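Local coordinates for protein Asp/Glu-specific dipeptidyl-peptidase (Flavobacterium psychrophilum, PDB 5JXF) that removes dipeptides from the N-terminus of oligopeptides as a serine peptidase of family S46, with strict specificity for Asp or Glu at the P1 position, at residues 326-329 with 330-333; 451-454 with 455-458; 461-464 with 465-468; 467-470 with 471-474. All blocks are in the same frame, centred on the assembly; numbering follows the deposited sequence.

Interaction 1 of 4, residues 326-329 with 330-333; sequences KDNA and IKIQ
Asp327 and Ile330 meet at the start of helix 328-357, where Asp327 is the N-cap. The capping bond runs from Ala329 N to Asp327 OD1 at 2.9 Å; the oxygen is met on its anti side, with the donor 31° out of the carboxylate plane. CG of Asp327 lies opposite the backbone N (chi1 -167°), which swings the carboxylate over the first turn. A leucine here would probably leave the amide of Ala329 without its mate and let the start of the helix fray. Backbone bonds then take over: Lys331 N to Asp327 O, Ile332 N to Asn328 O at 2.8 Å, and Gln333 N to Ala329 O.

Van der Waals contact follows the same turn. The side chains of Asp327 and Ile330 cross at about a right angle, and CG1 of Ile330 rests 3.7 Å from OD2 of Asp327, while Phe323 of helix 295-325 also touches Ile330. Polar ends reach outward: Asn328 ND2 bonds to Asp116 OD2, Gln333 NE2 to Lys456 O, and Lys331 makes a cation-pi contact with Tyr621. The extended Lys331 chain passes Asn328, its CD 3.9 Å from Asn328 OD1.

Interaction 2 of 4, residues 451-454 with 455-458; sequences QADF and FKDF
Phe454 carries CG anti to its own amide nitrogen (chi1 173°), whereas Phe455 turns CG to the position opposite its carbonyl carbon (chi1 -75°), and these unlike torsions bring two consecutive rings together. The result is a T-shaped pair: the edge of Phe454 points at the face of Phe455, with planes at 83° and centroids 5.1 Å apart. CD2 of Phe454 does the touching, standing 3.8 Å above the Phe455 plane, over the ring centre. Phe458 completes an aromatic cluster on the short helix 452-456 and the turn that leaves it. Its ring lies alongside that of Phe454, nearly parallel but slid so far that the two barely overlap; Phe454 CE2 comes 4.1 Å from Phe458 CD1.

Gln451 meets two of the rings. Its carbonyl O accepts from Phe455 N at 3.2 Å and also lies at the edge of the Phe455 ring, while its OE1 sits over a face of Phe454, offset toward the rim. Phe455 is further packed by Leu421, Tyr508 and Phe511, from helices 417-435 and 508-514. An alanine in place of Phe455 would probably leave the Phe454 edge without the face it meets and open a gap toward those helices.

Interaction 3 of 4, residues 461-464 with 465-468; sequences TVDE and KVFE
Val466 meets Asp463 one turn back along the helix, and its side chain can be followed outward from the backbone. CB lies 4.0 Å from Val462 O, the oxygen that also accepts the Val466 amide. One branch, CG1, sits between the backbone N and the carbonyl carbon (chi1 61°), a crowded position that presses the methyl back against the preceding turn. There it comes 3.0 Å from Asp463 O and 3.5 Å from Asp463 CA, and it lies 3.9 Å from OD1 of the same aspartate. The side chain of Val466 also packs on Ala316 of helix 295-325.

These contacts belong to the first half of helix 460-477, an alpha-helix in which Val466, Phe467 and Glu468 donate to the residue four back, while Lys465 N makes a weak bond to Val462 O, three back. The straightest joins Val466 N to Val462 O, with an N-H...O angle of 171°; Phe467 N to Asp463 O, at 2.8 Å, arrives more obliquely, the donor tilted 35° from the carbonyl plane. Asp463 O therefore takes a backbone N-H while a methyl presses beside it.

The carboxylate of Asp463, a buried group, is satisfied beyond the helix: OD2 bonds to Tyr500 OH and Leu418 N, and OD1 to Glu417 N. Three donors thus fix its rotation and tie this helix to the start of helix 417-435. On the exposed face, Lys465 bends at chi2 and chi3, its CG 3.6 Å from Thr461 O, and NZ forms a long salt bridge with Glu468 OE1 at 3.8 Å.

Interaction 4 of 4, residues 467-470 with 471-474; sequences FEQL and VALY
Phe467 and Val471 are joined by an alpha-helical backbone bond, Val471 N to Phe467 O at 3.2 Å with an N-H...O angle of 164°, and the same spacing recurs from Tyr474 N to Leu470 O at 3.1 Å and, weakly, from Leu473 N to Gln469 O. Beside the first of these bonds the side chains make a CH-pi contact. Methyl CG2 of Val471 stands over one face of the Phe467 ring, 3.7 Å from the centroid and 23° off the ring normal. It is displaced toward the rim, so that CE1 is the ring atom it approaches most nearly, at 3.4 Å. With CG2 opposite its carbonyl carbon and CG1 opposite its amide nitrogen (chi1 172°), Val471 turns just one methyl to the ring; that methyl also lies 3.2 Å from Phe467 O.

A second apolar pair occupies another side of the helix, where CD1 of Leu470 and CD1 of Leu473 approach to 4.3 Å. This part of helix 460-477 lies among several neighbours. Leu473 and Gln469 touch Ala315 of helix 295-325, Tyr474 fits against Tyr407 and Phe408 of helix 386-415, and Leu470 reaches both helices, while Phe467 packs on Thr416 and Ile499 in the adjoining loops.

Interaction 1 is a surface contact, whereas interactions 2, 3 and 4 are partly buried. Interactions 3 and 4 share Phe467 and Glu468 on helix 460-477, their centres about 9 Å apart; the short helix of interaction 2 precedes it in the chain. Chemistry follows place: a carboxylate cap starts the helix in interaction 1, an aromatic cluster fills interaction 2, a buried carboxylate marks interaction 3, and apolar pairs carry interaction 4. Interaction 1 touches two of the others, through Gln333 O, 3.3 Å from Asp457 CB of interaction 2, and through Ile330 against Val462 of interaction 3. Phe458 CE1 packs 3.5 Å from Asp463 CB, joining interactions 2 and 3; interaction 4 touches neither 1 nor 2.

Interaction 1 of 4, residues 326-329 with 330-333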
# COMPACT_ATOMS: atom_id res chain seq x y z
N LYS A 326 9.54 23.75 0.73
CA LYS A 326 9.42 25.01 1.46
C LYS A 326 9.74 26.25 0.61
O LYS A 326 9.68 27.38 1.10
CB LYS A 326 10.35 24.99 2.68
CG LYS A 326 10.03 23.89 3.68
CD LYS A 326 10.96 23.95 4.89
CE LYS A 326 10.97 22.63 5.66
NZ LYS A 326 9.67 21.91 5.55
N ASP A 327 10.08 26.03 -0.66
CA ASP A 327 10.48 27.11 -1.57
C ASP A 327 10.36 26.65 -3.02
O ASP A 327 11.07 25.74 -3.44
CB ASP A 327 11.92 27.56 -1.26
CG ASP A 327 12.30 28.88 -1.93
OD1 ASP A 327 11.72 29.23 -2.98
OD2 ASP A 327 13.19 29.59 -1.39
N ASN A 328 9.48 27.29 -3.78
CA ASN A 328 9.27 26.94 -5.19
C ASN A 328 10.49 27.27 -6.06
O ASN A 328 10.81 26.53 -7.00
CB ASN A 328 8.03 27.64 -5.75
CG ASN A 328 7.56 27.04 -7.07
OD1 ASN A 328 7.54 25.82 -7.25
ND2 ASN A 328 7.19 27.91 -8.00
N ALA A 329 11.16 28.37 -5.74
CA ALA A 329 12.33 28.82 -6.50
C ALA A 329 13.45 27.78 -6.42
O ALA A 329 14.17 27.54 -7.40
CB ALA A 329 12.80 30.17 -5.98
N ILE A 330 13.59 27.17 -5.24
CA ILE A 330 14.53 26.08 -5.02
C ILE A 330 14.01 24.80 -5.69
O ILE A 330 14.79 23.98 -6.17
CB ILE A 330 14.78 25.85 -3.50
CG1 ILE A 330 15.50 27.06 -2.90
CG2 ILE A 330 15.60 24.60 -3.25
CD1 ILE A 330 15.94 26.87 -1.47
N LYS A 331 12.69 24.65 -5.75
CA LYS A 331 12.09 23.53 -6.47
C LYS A 331 12.33 23.61 -7.99
O LYS A 331 12.51 22.59 -8.64
CB LYS A 331 10.59 23.44 -6.19
CG LYS A 331 9.97 22.13 -6.65
CD LYS A 331 8.45 22.11 -6.51
CE LYS A 331 7.92 20.71 -6.73
NZ LYS A 331 6.43 20.64 -6.66
N ILE A 332 12.33 24.82 -8.54
CA ILE A 332 12.59 25.00 -9.97
C ILE A 332 14.07 24.72 -10.26
O ILE A 332 14.42 24.19 -11.31
CB ILE A 332 12.21 26.42 -10.45
CG1 ILE A 332 10.71 26.64 -10.32
CG2 ILE A 332 12.63 26.64 -11.89
CD1 ILE A 332 10.27 27.99 -10.80
N GLN A 333 14.92 25.07 -9.30
CA GLN A 333 16.35 24.79 -9.39
C GLN A 333 16.66 23.30 -9.37
O GLN A 333 17.54 22.82 -10.10
CB GLN A 333 17.09 25.47 -8.25
CG GLN A 333 17.37 26.93 -8.45
CD GLN A 333 18.29 27.48 -7.38
OE1 GLN A 333 18.16 27.15 -6.20
NE2 GLN A 333 19.25 28.31 -7.79

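Interaction 2 of 4, residues 451-454 with 455-458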
# COMPACT_ATOMS: atom_id res chain seq x y z
N GLN A 451 29.25 25.78 -17.15
CA GLN A 451 28.87 25.92 -15.75
C GLN A 451 27.82 27.01 -15.57
O GLN A 451 27.44 27.33 -14.44
CB GLN A 451 30.08 26.22 -14.88
CG GLN A 451 30.98 25.02 -14.69
CD GLN A 451 30.20 23.74 -14.43
OE1 GLN A 451 29.71 23.52 -13.33
NE2 GLN A 451 30.09 22.89 -15.45
N ALA A 452 27.34 27.56 -16.68
CA ALA A 452 26.30 28.58 -16.66
C ALA A 452 25.05 28.04 -15.96
O ALA A 452 24.70 28.48 -14.87
CB ALA A 452 25.96 29.03 -18.08
N ASP A 453 24.41 27.06 -16.59
CA ASP A 453 23.20 26.48 -16.03
C ASP A 453 23.46 25.70 -14.73
O ASP A 453 22.54 25.44 -13.96
CB ASP A 453 22.49 25.60 -17.08
CG ASP A 453 22.23 26.34 -18.39
OD1 ASP A 453 22.72 27.48 -18.55
OD2 ASP A 453 21.50 25.80 -19.25
N PHE A 454 24.72 25.33 -14.49
CA PHE A 454 25.08 24.69 -13.23
C PHE A 454 24.77 25.62 -12.06
O PHE A 454 24.17 25.20 -11.06
CB PHE A 454 26.56 24.29 -13.21
CG PHE A 454 27.03 23.76 -11.87
CD1 PHE A 454 26.94 22.41 -11.57
CD2 PHE A 454 27.58 24.61 -10.91
CE1 PHE A 454 27.39 21.92 -10.34
CE2 PHE A 454 28.02 24.13 -9.69
CZ PHE A 454 27.92 22.79 -9.40
N PHE A 455 25.19 26.87 -12.19
CA PHE A 455 24.99 27.86 -11.13
C PHE A 455 23.58 28.45 -11.12
O PHE A 455 23.15 28.98 -10.09
CB PHE A 455 26.02 28.99 -11.26
CG PHE A 455 27.38 28.60 -10.79
CD1 PHE A 455 27.67 28.51 -9.44
CD2 PHE A 455 28.37 28.29 -11.71
CE1 PHE A 455 28.93 28.14 -9.01
CE2 PHE A 455 29.64 27.92 -11.29
CZ PHE A 455 29.92 27.84 -9.93
N LYS A 456 22.87 28.36 -12.24
CA LYS A 456 21.46 28.75 -12.27
C LYS A 456 20.66 27.83 -11.35
O LYS A 456 19.70 28.25 -10.72
CB LYS A 456 20.89 28.71 -13.70
CG LYS A 456 19.36 28.96 -13.79
CD LYS A 456 18.88 29.29 -15.21
CE LYS A 456 19.01 28.12 -16.19
NZ LYS A 456 18.09 26.97 -15.93
N ASP A 457 21.09 26.57 -11.25
CA ASP A 457 20.37 25.55 -10.50
C ASP A 457 21.07 25.22 -9.18
O ASP A 457 20.60 24.39 -8.40
CB ASP A 457 20.21 24.28 -11.35
CG ASP A 457 19.57 24.56 -12.71
OD1 ASP A 457 18.89 25.60 -12.85
OD2 ASP A 457 19.75 23.74 -13.63
N PHE A 458 22.20 25.88 -8.94
CA PHE A 458 22.97 25.62 -7.73
C PHE A 458 22.51 26.51 -6.59
O PHE A 458 22.41 27.73 -6.72
CB PHE A 458 24.47 25.84 -7.98
CG PHE A 458 25.32 25.65 -6.75
CD1 PHE A 458 25.63 24.38 -6.31
CD2 PHE A 458 25.79 26.74 -6.03
CE1 PHE A 458 26.41 24.19 -5.18
CE2 PHE A 458 26.57 26.56 -4.90
CZ PHE A 458 26.88 25.29 -4.47

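Interaction 3 of 4, residues 461-464 with 465-468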
# COMPACT_ATOMS: atom_id res chain seq x y z
N THR A 461 23.13 27.15 -0.02
CA THR A 461 22.52 26.69 1.23
C THR A 461 22.18 25.20 1.19
O THR A 461 22.54 24.46 2.11
CB THR A 461 21.25 27.49 1.56
OG1 THR A 461 21.54 28.89 1.53
CG2 THR A 461 20.71 27.11 2.93
N VAL A 462 21.52 24.77 0.13
CA VAL A 462 21.18 23.36 -0.04
C VAL A 462 22.41 22.44 -0.08
O VAL A 462 22.49 21.46 0.64
CB VAL A 462 20.36 23.13 -1.33
CG1 VAL A 462 20.06 21.64 -1.51
CG2 VAL A 462 19.08 23.95 -1.31
N ASP A 463 23.37 22.79 -0.94
CA ASP A 463 24.46 21.88 -1.25
C ASP A 463 25.35 21.62 -0.04
O ASP A 463 25.98 20.58 0.08
CB ASP A 463 25.30 22.42 -2.41
CG ASP A 463 26.33 21.41 -2.91
OD1 ASP A 463 25.89 20.35 -3.42
OD2 ASP A 463 27.55 21.66 -2.80
N GLU A 464 25.38 22.58 0.86
CA GLU A 464 26.20 22.46 2.06
C GLU A 464 25.57 21.55 3.11
O GLU A 464 26.27 20.83 3.81
CB GLU A 464 26.45 23.86 2.60
CG GLU A 464 27.27 23.95 3.89
CD GLU A 464 27.61 25.40 4.22
OE1 GLU A 464 27.26 26.28 3.40
OE2 GLU A 464 28.18 25.64 5.30
N LYS A 465 24.25 21.58 3.21
CA LYS A 465 23.58 20.66 4.13
C LYS A 465 23.73 19.23 3.62
O LYS A 465 24.02 18.33 4.40
CB LYS A 465 22.12 21.05 4.32
CG LYS A 465 21.93 22.40 5.00
CD LYS A 465 21.85 22.27 6.52
CE LYS A 465 22.52 23.46 7.22
NZ LYS A 465 22.96 23.14 8.61
N VAL A 466 23.56 19.01 2.32
CA VAL A 466 23.77 17.68 1.77
C VAL A 466 25.27 17.31 1.83
O VAL A 466 25.61 16.14 2.01
CB VAL A 466 23.21 17.55 0.32
CG1 VAL A 466 23.89 18.49 -0.62
CG2 VAL A 466 23.37 16.14 -0.20
N PHE A 467 26.15 18.31 1.72
CA PHE A 467 27.59 18.07 1.88
C PHE A 467 27.90 17.58 3.28
O PHE A 467 28.72 16.68 3.48
CB PHE A 467 28.41 19.34 1.59
CG PHE A 467 29.87 19.25 2.00
CD1 PHE A 467 30.82 18.73 1.14
CD2 PHE A 467 30.29 19.71 3.25
CE1 PHE A 467 32.15 18.66 1.52
CE2 PHE A 467 31.61 19.63 3.64
CZ PHE A 467 32.55 19.10 2.77
N GLU A 468 27.23 18.18 4.26
CA GLU A 468 27.47 17.85 5.66
C GLU A 468 27.01 16.43 5.96
O GLU A 468 27.62 15.73 6.77
CB GLU A 468 26.78 18.88 6.56
CG GLU A 468 26.17 18.37 7.85
CD GLU A 468 25.55 19.49 8.68
OE1 GLU A 468 25.79 20.67 8.34
OE2 GLU A 468 24.84 19.21 9.66

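Interaction 4 of 4, residues 467-470 with 471-474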
# COMPACT_ATOMS: atom_id res chain seq x y z
N PHE A 467 26.15 18.31 1.72
CA PHE A 467 27.59 18.07 1.88
C PHE A 467 27.90 17.58 3.28
O PHE A 467 28.72 16.68 3.48
CB PHE A 467 28.41 19.34 1.59
CG PHE A 467 29.87 19.25 2.00
CD1 PHE A 467 30.82 18.73 1.14
CD2 PHE A 467 30.29 19.71 3.25
CE1 PHE A 467 32.15 18.66 1.52
CE2 PHE A 467 31.61 19.63 3.64
CZ PHE A 467 32.55 19.10 2.77
N GLU A 468 27.23 18.18 4.26
CA GLU A 468 27.47 17.85 5.66
C GLU A 468 27.01 16.43 5.96
O GLU A 468 27.62 15.73 6.77
CB GLU A 468 26.78 18.88 6.56
CG GLU A 468 26.17 18.37 7.85
CD GLU A 468 25.55 19.49 8.68
OE1 GLU A 468 25.79 20.67 8.34
OE2 GLU A 468 24.84 19.21 9.66
N GLN A 469 25.97 15.98 5.26
CA GLN A 469 25.41 14.65 5.51
C GLN A 469 26.14 13.53 4.75
O GLN A 469 26.25 12.41 5.25
CB GLN A 469 23.93 14.65 5.16
CG GLN A 469 23.19 13.36 5.46
CD GLN A 469 23.06 13.08 6.95
OE1 GLN A 469 23.94 12.50 7.57
NE2 GLN A 469 21.94 13.50 7.52
N LEU A 470 26.64 13.83 3.56
CA LEU A 470 27.26 12.81 2.71
C LEU A 470 28.72 12.53 3.08
O LEU A 470 29.19 11.40 3.01
CB LEU A 470 27.17 13.22 1.24
CG LEU A 470 26.01 12.62 0.45
CD1 LEU A 470 24.71 12.66 1.26
CD2 LEU A 470 25.86 13.39 -0.83
N VAL A 471 29.44 13.58 3.47
CA VAL A 471 30.81 13.42 3.92
C VAL A 471 30.83 12.61 5.22
O VAL A 471 31.74 11.81 5.45
CB VAL A 471 31.49 14.79 4.12
CG1 VAL A 471 32.85 14.63 4.77
CG2 VAL A 471 31.62 15.50 2.78
N ALA A 472 29.80 12.79 6.05
CA ALA A 472 29.63 11.98 7.24
C ALA A 472 29.53 10.49 6.88
O ALA A 472 30.17 9.65 7.52
CB ALA A 472 28.40 12.42 8.02
N LEU A 473 28.75 10.17 5.85
CA LEU A 473 28.55 8.78 5.48
C LEU A 473 29.83 8.12 4.94
O LEU A 473 30.13 6.98 5.27
CB LEU A 473 27.43 8.67 4.45
CG LEU A 473 26.01 8.95 4.93
CD1 LEU A 473 25.06 9.15 3.74
CD2 LEU A 473 25.51 7.83 5.86
N TYR A 474 30.56 8.86 4.11
CA TYR A 474 31.80 8.37 3.51
C TYR A 474 32.82 8.00 4.59
O TYR A 474 33.48 6.97 4.52
CB TYR A 474 32.39 9.41 2.55
CG TYR A 474 33.43 8.89 1.56
CD1 TYR A 474 33.57 7.53 1.33
CD2 TYR A 474 34.22 9.76 0.82
CE1 TYR A 474 34.51 7.05 0.42
CE2 TYR A 474 35.15 9.29 -0.10
CZ TYR A 474 35.29 7.93 -0.30
OH TYR A 474 36.22 7.46 -1.21